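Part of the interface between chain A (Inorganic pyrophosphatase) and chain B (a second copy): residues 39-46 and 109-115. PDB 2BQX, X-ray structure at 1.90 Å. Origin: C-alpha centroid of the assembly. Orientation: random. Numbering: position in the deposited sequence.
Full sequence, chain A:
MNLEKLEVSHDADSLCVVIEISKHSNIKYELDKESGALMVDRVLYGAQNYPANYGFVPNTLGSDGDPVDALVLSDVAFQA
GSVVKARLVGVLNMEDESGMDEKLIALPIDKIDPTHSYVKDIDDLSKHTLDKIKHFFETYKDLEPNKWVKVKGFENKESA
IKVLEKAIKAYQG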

ATOM      1  N   MET A  39      -4.185 -22.063   3.573  1.00 23.33           N
ATOM      2  CA  MET A  39      -3.090 -22.493   2.709  1.00 24.08           C
ATOM      3  C   MET A  39      -2.863 -21.587   1.508  1.00 23.52           C
ATOM      4  O   MET A  39      -3.814 -21.119   0.883  1.00 24.09           O
ATOM      5  CB  MET A  39      -3.358 -23.908   2.184  1.00 23.83           C
ATOM      6  CG  MET A  39      -3.802 -24.915   3.222  1.00 27.71           C
ATOM      7  SD  MET A  39      -2.518 -25.332   4.394  1.00 32.56           S
ATOM      8  CE  MET A  39      -1.331 -26.099   3.318  1.00 31.29           C
ATOM      9  N   VAL A  40      -1.595 -21.341   1.194  1.00 22.76           N
ATOM     10  CA  VAL A  40      -1.256 -20.545   0.025  1.00 23.02           C
ATOM     11  C   VAL A  40      -1.468 -21.539  -1.105  1.00 24.60           C
ATOM     12  O   VAL A  40      -0.791 -22.565  -1.165  1.00 24.52           O
ATOM     13  CB  VAL A  40       0.214 -20.108   0.038  1.00 22.89           C
ATOM     14  CG1 VAL A  40       0.542 -19.374  -1.257  1.00 22.26           C
ATOM     15  CG2 VAL A  40       0.478 -19.210   1.242  1.00 21.87           C
ATOM     16  N   ASP A  41      -2.404 -21.245  -1.999  1.00 24.96           N
ATOM     17  CA  ASP A  41      -2.713 -22.174  -3.081  1.00 26.11           C
ATOM     18  C   ASP A  41      -2.101 -21.808  -4.427  1.00 26.19           C
ATOM     19  O   ASP A  41      -1.576 -22.667  -5.137  1.00 25.42           O
ATOM     20  CB  ASP A  41      -4.235 -22.293  -3.216  1.00 28.29           C
ATOM     21  CG  ASP A  41      -4.657 -23.416  -4.143  1.00 31.16           C
ATOM     22  OD1 ASP A  41      -5.540 -23.169  -4.986  1.00 34.53           O
ATOM     23  OD2 ASP A  41      -4.125 -24.540  -4.027  1.00 32.08           O
ATOM     24  N   ARG A  42      -2.155 -20.532  -4.785  1.00 25.30           N
ATOM     25  CA  ARG A  42      -1.611 -20.139  -6.073  1.00 24.63           C
ATOM     26  C   ARG A  42      -1.319 -18.658  -6.176  1.00 23.54           C
ATOM     27  O   ARG A  42      -2.006 -17.839  -5.576  1.00 22.05           O
ATOM     28  CB  ARG A  42      -2.609 -20.531  -7.170  1.00 27.77           C
ATOM     29  CG  ARG A  42      -2.269 -20.045  -8.569  1.00 31.07           C
ATOM     30  CD  ARG A  42      -1.083 -20.803  -9.133  1.00 33.52           C
ATOM     31  NE  ARG A  42      -1.196 -22.234  -8.873  1.00 36.65           N
ATOM     32  CZ  ARG A  42      -2.227 -22.986  -9.243  1.00 37.80           C
ATOM     33  NH1 ARG A  42      -2.238 -24.281  -8.951  1.00 38.07           N
ATOM     34  NH2 ARG A  42      -3.243 -22.446  -9.909  1.00 38.11           N
ATOM     35  N   VAL A  43      -0.273 -18.330  -6.923  1.00 21.83           N
ATOM     36  CA  VAL A  43       0.069 -16.944  -7.184  1.00 21.42           C
ATOM     37  C   VAL A  43      -0.187 -16.842  -8.676  1.00 21.83           C
ATOM     38  O   VAL A  43       0.393 -17.595  -9.464  1.00 21.18           O
ATOM     39  CB  VAL A  43       1.549 -16.624  -6.892  1.00 20.70           C
ATOM     40  CG1 VAL A  43       1.826 -15.166  -7.230  1.00 20.31           C
ATOM     41  CG2 VAL A  43       1.867 -16.875  -5.418  1.00 21.08           C
ATOM     42  N   LEU A  44      -1.076 -15.937  -9.063  1.00 20.59           N
ATOM     43  CA  LEU A  44      -1.426 -15.765 -10.475  1.00 19.92           C
ATOM     44  C   LEU A  44      -0.185 -15.703 -11.363  1.00 20.05           C
ATOM     45  O   LEU A  44       0.786 -15.022 -11.041  1.00 19.23           O
ATOM     46  CB  LEU A  44      -2.260 -14.493 -10.652  1.00 19.89           C
ATOM     47  CG  LEU A  44      -3.631 -14.460  -9.967  1.00 18.92           C
ATOM     48  CD1 LEU A  44      -4.288 -13.117 -10.219  1.00 19.25           C
ATOM     49  CD2 LEU A  44      -4.513 -15.589 -10.513  1.00 22.55           C
ATOM     50  N   TYR A  45      -0.225 -16.422 -12.480  1.00 19.32           N
ATOM     51  CA  TYR A  45       0.890 -16.449 -13.423  1.00 20.14           C
ATOM     52  C   TYR A  45       0.981 -15.146 -14.209  1.00 20.46           C
ATOM     53  O   TYR A  45       2.061 -14.744 -14.628  1.00 22.04           O
ATOM     54  CB  TYR A  45       0.717 -17.590 -14.425  1.00 20.94           C
ATOM     55  CG  TYR A  45       1.055 -18.978 -13.914  1.00 21.98           C
ATOM     56  CD1 TYR A  45       0.749 -19.369 -12.611  1.00 23.08           C
ATOM     57  CD2 TYR A  45       1.621 -19.923 -14.770  1.00 23.63           C
ATOM     58  CE1 TYR A  45       0.999 -20.681 -12.176  1.00 24.76           C
ATOM     59  CE2 TYR A  45       1.869 -21.227 -14.356  1.00 24.74           C
ATOM     60  CZ  TYR A  45       1.556 -21.599 -13.059  1.00 25.83           C
ATOM     61  OH  TYR A  45       1.792 -22.896 -12.654  1.00 27.93           O
ATOM     62  N   GLY A  46      -0.163 -14.501 -14.411  1.00 19.92           N
ATOM     63  CA  GLY A  46      -0.186 -13.270 -15.170  1.00 18.57           C
ATOM     64  C   GLY A  46      -0.224 -12.010 -14.339  1.00 19.55           C
ATOM     65  O   GLY A  46      -0.355 -12.053 -13.112  1.00 17.84           O
TER
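Chain B, residues 109-115: IDKIDPT

Two adjacent carbonyls of chain B, those of Lys B111 and Ile B112, anchor this contact, and chain A meets them with one side-chain group and one backbone amide. Arg A42 NE donates to Lys B111 O at 2.7 Å, and a weak second bond runs from Arg A42 NH1 to the same Lys B111 O at 3.1 Å. The carbonyl thus lies at the edge of the guanidinium, near its plane, where the N-H groups point. One residue along, Val A43 N donates to Ile B112 O at 2.9 Å. That oxygen also receives a CA-H...O contact from Arg A42 CA at 3.4 Å, so it is held against the strand backbone.

The carbonyls come from a helical-like turn. Residues 110-112 have helical phi/psi without the regular bonds; the turn is closed by Ile B112 N and Asp B113 N, which both donate to Ile B109 O, at 2.9 and 3.1 Å. At Asp B113 the backbone opens to an extended conformation. Chain A offers a strand through Val A43, followed by loop. The two segments run in the same sense where they touch: the CA atoms of Arg A42 and Ile B112 are 4.3 Å apart, and those of Val A43 and Asp B113 follow at 5.3 Å. With a single backbone-to-backbone hydrogen bond between them, this is a local docking of a turn on a strand.

Water 1 extends the polar seam, lying 2.7 Å from Val A43 O and 3.0 Å from Asp B113 OD1, within hydrogen-bonding reach of both. The same carboxylate oxygen, Asp B113 OD1, accepts from Thr B115 N at 2.9 Å and Thr B115 OG1 at 2.5 Å, which ties the side chain back to its own chain.

Beyond these polar bonds lies the packing. Ile B112 gives up more area to the opposite stretch than any other residue: its CG2 lies 3.7 Å from Val A40 CG1 and 4.4 Å from Val A43 CG2, while its CD1 reaches Val A40 O at 3.5 Å. Farther along, Pro B114 covers one face of the Tyr A45 ring, with Pro B114 CG 3.6 Å from Tyr A45 CZ, a CH-pi contact. Lys B111 is extended through chi3 and turns at chi4 (p), and the like charges Arg A42 NH1 and Lys B111 NZ come within 4.5 Å.

The rule to read here is economical: present consecutive carbonyls from a turn, meet them with an arginine and the next backbone amide, and rest an isoleucine against two strand valines.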

ATOM      1  N   ILE B 109       6.548 -24.190  -3.855  1.00 22.69           N
ATOM      2  CA  ILE B 109       6.649 -25.232  -4.866  1.00 24.59           C
ATOM      3  C   ILE B 109       6.112 -24.657  -6.170  1.00 26.24           C
ATOM      4  O   ILE B 109       5.278 -23.747  -6.156  1.00 25.66           O
ATOM      5  CB  ILE B 109       5.849 -26.492  -4.483  1.00 24.15           C
ATOM      6  CG1 ILE B 109       4.409 -26.117  -4.134  1.00 25.06           C
ATOM      7  CG2 ILE B 109       6.527 -27.206  -3.307  1.00 23.42           C
ATOM      8  CD1 ILE B 109       3.525 -27.317  -3.856  1.00 25.62           C
ATOM      9  N   ASP B 110       6.596 -25.180  -7.293  1.00 26.61           N
ATOM     10  CA  ASP B 110       6.177 -24.701  -8.610  1.00 29.65           C
ATOM     11  C   ASP B 110       4.665 -24.709  -8.832  1.00 29.35           C
ATOM     12  O   ASP B 110       4.138 -23.881  -9.576  1.00 29.11           O
ATOM     13  CB  ASP B 110       6.864 -25.515  -9.717  1.00 30.19           C
ATOM     14  CG  ASP B 110       8.345 -25.211  -9.835  1.00 33.38           C
ATOM     15  OD1 ASP B 110       8.806 -24.217  -9.240  1.00 33.01           O
ATOM     16  OD2 ASP B 110       9.058 -25.960 -10.536  1.00 36.50           O
ATOM     17  N   LYS B 111       3.965 -25.638  -8.190  1.00 31.18           N
ATOM     18  CA  LYS B 111       2.518 -25.715  -8.340  1.00 32.01           C
ATOM     19  C   LYS B 111       1.858 -24.437  -7.812  1.00 31.71           C
ATOM     20  O   LYS B 111       0.826 -23.996  -8.328  1.00 31.80           O
ATOM     21  CB  LYS B 111       1.974 -26.939  -7.595  1.00 35.00           C
ATOM     22  CG  LYS B 111       0.486 -27.181  -7.787  1.00 40.40           C
ATOM     23  CD  LYS B 111       0.050 -28.474  -7.119  1.00 45.32           C
ATOM     24  CE  LYS B 111      -1.449 -28.698  -7.259  1.00 47.75           C
ATOM     25  NZ  LYS B 111      -1.868 -28.797  -8.685  1.00 50.89           N
ATOM     26  N   ILE B 112       2.463 -23.841  -6.789  1.00 28.65           N
ATOM     27  CA  ILE B 112       1.947 -22.612  -6.187  1.00 27.10           C
ATOM     28  C   ILE B 112       2.375 -21.372  -6.978  1.00 26.32           C
ATOM     29  O   ILE B 112       1.549 -20.521  -7.311  1.00 26.76           O
ATOM     30  CB  ILE B 112       2.427 -22.471  -4.720  1.00 25.79           C
ATOM     31  CG1 ILE B 112       1.794 -23.570  -3.867  1.00 25.39           C
ATOM     32  CG2 ILE B 112       2.072 -21.088  -4.178  1.00 25.64           C
ATOM     33  CD1 ILE B 112       2.276 -23.594  -2.429  1.00 23.98           C
ATOM     34  N   ASP B 113       3.668 -21.278  -7.266  1.00 27.25           N
ATOM     35  CA  ASP B 113       4.227 -20.167  -8.029  1.00 27.35           C
ATOM     36  C   ASP B 113       5.537 -20.634  -8.667  1.00 27.44           C
ATOM     37  O   ASP B 113       6.518 -20.892  -7.965  1.00 27.54           O
ATOM     38  CB  ASP B 113       4.494 -18.965  -7.109  1.00 28.43           C
ATOM     39  CG  ASP B 113       4.991 -17.744  -7.867  1.00 28.49           C
ATOM     40  OD1 ASP B 113       5.236 -17.845  -9.086  1.00 29.73           O
ATOM     41  OD2 ASP B 113       5.138 -16.674  -7.247  1.00 30.04           O
ATOM     42  N   PRO B 114       5.564 -20.766 -10.002  1.00 26.81           N
ATOM     43  CA  PRO B 114       6.759 -21.208 -10.724  1.00 26.76           C
ATOM     44  C   PRO B 114       7.726 -20.091 -11.106  1.00 27.34           C
ATOM     45  O   PRO B 114       8.692 -20.325 -11.832  1.00 27.17           O
ATOM     46  CB  PRO B 114       6.173 -21.897 -11.950  1.00 28.35           C
ATOM     47  CG  PRO B 114       4.998 -21.017 -12.261  1.00 27.51           C
ATOM     48  CD  PRO B 114       4.384 -20.787 -10.888  1.00 27.47           C
ATOM     49  N   THR B 115       7.473 -18.884 -10.609  1.00 27.91           N
ATOM     50  CA  THR B 115       8.316 -17.734 -10.929  1.00 29.76           C
ATOM     51  C   THR B 115       9.809 -18.039 -10.861  1.00 29.35           C
ATOM     52  O   THR B 115      10.555 -17.704 -11.779  1.00 28.46           O
ATOM     53  CB  THR B 115       8.009 -16.538 -10.002  1.00 31.93           C
ATOM     54  OG1 THR B 115       6.658 -16.110 -10.206  1.00 34.93           O
ATOM     55  CG2 THR B 115       8.939 -15.374 -10.302  1.00 33.52           C
TER
HETATM   56  O   HOH W   1       2.775 -17.330 -10.705  1.00 32.97           O